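Local coordinates for protein Niban 2 (Homo sapiens, PDB 7CTP), which may suppress apoptosis and promote melanoma cell invasion in vitro, and is associated with cadherin binding and transcription coactivation, at residues K202-A207 with K292-Q297. Numbering follows the deposited sequence.
Sequences KVEGPA and KVQQVQ
Glu204 and Gln294 meet through a single hydrogen bond between two helices. Gln294 NE2 donates to Glu204 OE2 at 2.9 Å. The bond is moderately bent, with an N-H...O angle of 146°. The two side chains cross at about a right angle, and the carboxylate and amide planes are turned 45° apart. The acceptor oxygen lies in the amide plane of Gln294. The amide nitrogen, by contrast, comes to OE2 from above the carboxylate plane, 43° out of it. The donor side thus keeps to the plane of its own group, while the carboxylate is met obliquely.

Both residues place CG anti to the carbonyl carbon, beside the backbone N, and run extended beyond it. Two long arms can therefore bridge backbones whose CA atoms are 9.5 Å apart at Glu204 and Gln294. With an alanine at Glu204, Gln294 NE2 would probably lose this acceptor, and its amide would be freer to turn.

The contact is small, burying 112 Å² in all, and lies at the surface. Helix 10-48 adjoins both segments: Val203, at the N-cap position, packs on Tyr35, and Gln297 OE1 is hydrogen-bonded to the hydroxyl of Tyr35.

Glu204 stands in the first turn of helix 204-218, whereas Gln294 lies well within the long helix 260-337. Their bond is a polar side-chain bridge across the surface between neighbouring helices of this largely helical chain, which also carries a PH domain.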
# COMPACT_ATOMS: atom_id res chain seq x y z
N LYS A 202 12.48 3.74 -8.35
CA LYS A 202 13.85 3.87 -7.89
C LYS A 202 14.03 5.09 -7.01
O LYS A 202 14.75 5.03 -6.01
CB LYS A 202 14.81 3.94 -9.08
CG LYS A 202 14.69 2.76 -10.03
CD LYS A 202 15.72 2.84 -11.14
CE LYS A 202 16.08 1.45 -11.66
NZ LYS A 202 17.18 0.80 -10.89
N VAL A 203 13.40 6.21 -7.36
CA VAL A 203 13.74 7.48 -6.73
C VAL A 203 12.50 8.16 -6.17
O VAL A 203 12.45 8.50 -4.99
CB VAL A 203 14.47 8.41 -7.72
CG1 VAL A 203 14.81 9.74 -7.05
CG2 VAL A 203 15.73 7.72 -8.23
N GLU A 204 11.49 8.36 -7.03
CA GLU A 204 10.31 9.13 -6.62
C GLU A 204 9.58 8.47 -5.46
O GLU A 204 9.16 9.15 -4.51
CB GLU A 204 9.36 9.28 -7.81
CG GLU A 204 9.83 10.28 -8.85
CD GLU A 204 8.87 10.39 -10.02
OE1 GLU A 204 7.68 10.05 -9.86
OE2 GLU A 204 9.32 10.82 -11.10
N GLY A 205 9.40 7.15 -5.52
CA GLY A 205 8.72 6.42 -4.48
C GLY A 205 9.36 6.55 -3.12
O GLY A 205 8.74 7.01 -2.15
N PRO A 206 10.63 6.12 -3.00
CA PRO A 206 11.33 6.27 -1.71
C PRO A 206 11.43 7.70 -1.22
O PRO A 206 11.33 7.94 -0.02
CB PRO A 206 12.72 5.66 -2.00
CG PRO A 206 12.48 4.71 -3.11
CD PRO A 206 11.42 5.33 -3.97
N ALA A 207 11.66 8.66 -2.12
CA ALA A 207 11.73 10.06 -1.68
C ALA A 207 10.41 10.48 -1.07
O ALA A 207 10.37 11.13 -0.02
CB ALA A 207 12.11 10.97 -2.84
N LYS A 292 9.65 20.39 -10.84
CA LYS A 292 10.87 21.15 -10.56
C LYS A 292 12.03 20.22 -10.25
O LYS A 292 13.16 20.46 -10.71
CB LYS A 292 10.63 22.12 -9.41
CG LYS A 292 11.89 22.83 -8.92
CD LYS A 292 11.55 23.88 -7.86
CE LYS A 292 11.36 23.24 -6.50
NZ LYS A 292 10.99 24.22 -5.44
N VAL A 293 11.81 19.16 -9.47
CA VAL A 293 12.92 18.27 -9.15
C VAL A 293 13.34 17.47 -10.38
O VAL A 293 14.53 17.21 -10.58
CB VAL A 293 12.59 17.36 -7.95
CG1 VAL A 293 12.36 18.19 -6.70
CG2 VAL A 293 11.40 16.44 -8.22
N GLN A 294 12.38 17.09 -11.23
CA GLN A 294 12.73 16.31 -12.41
C GLN A 294 13.58 17.13 -13.38
O GLN A 294 14.39 16.56 -14.12
CB GLN A 294 11.48 15.79 -13.12
CG GLN A 294 10.75 14.66 -12.37
CD GLN A 294 9.36 14.37 -12.92
OE1 GLN A 294 8.78 15.20 -13.62
NE2 GLN A 294 8.83 13.21 -12.59
N GLN A 295 13.41 18.45 -13.37
CA GLN A 295 14.21 19.32 -14.23
C GLN A 295 15.68 19.33 -13.83
O GLN A 295 16.57 19.37 -14.69
CB GLN A 295 13.65 20.74 -14.21
CG GLN A 295 14.27 21.66 -15.25
CD GLN A 295 13.35 21.95 -16.40
OE1 GLN A 295 12.30 21.34 -16.55
NE2 GLN A 295 13.75 22.90 -17.24
N VAL A 296 15.96 19.34 -12.52
CA VAL A 296 17.35 19.37 -12.08
C VAL A 296 17.93 17.99 -11.83
O VAL A 296 19.14 17.88 -11.56
CB VAL A 296 17.54 20.23 -10.81
CG1 VAL A 296 17.07 21.65 -11.07
CG2 VAL A 296 16.82 19.60 -9.63
N GLN A 297 17.13 16.92 -11.94
CA GLN A 297 17.66 15.58 -11.68
C GLN A 297 18.85 15.22 -12.55
O GLN A 297 19.83 14.65 -12.02
CB GLN A 297 16.55 14.52 -11.82
CG GLN A 297 17.02 13.11 -11.43
CD GLN A 297 15.92 12.07 -11.50
OE1 GLN A 297 14.75 12.37 -11.26
NE2 GLN A 297 16.30 10.83 -11.82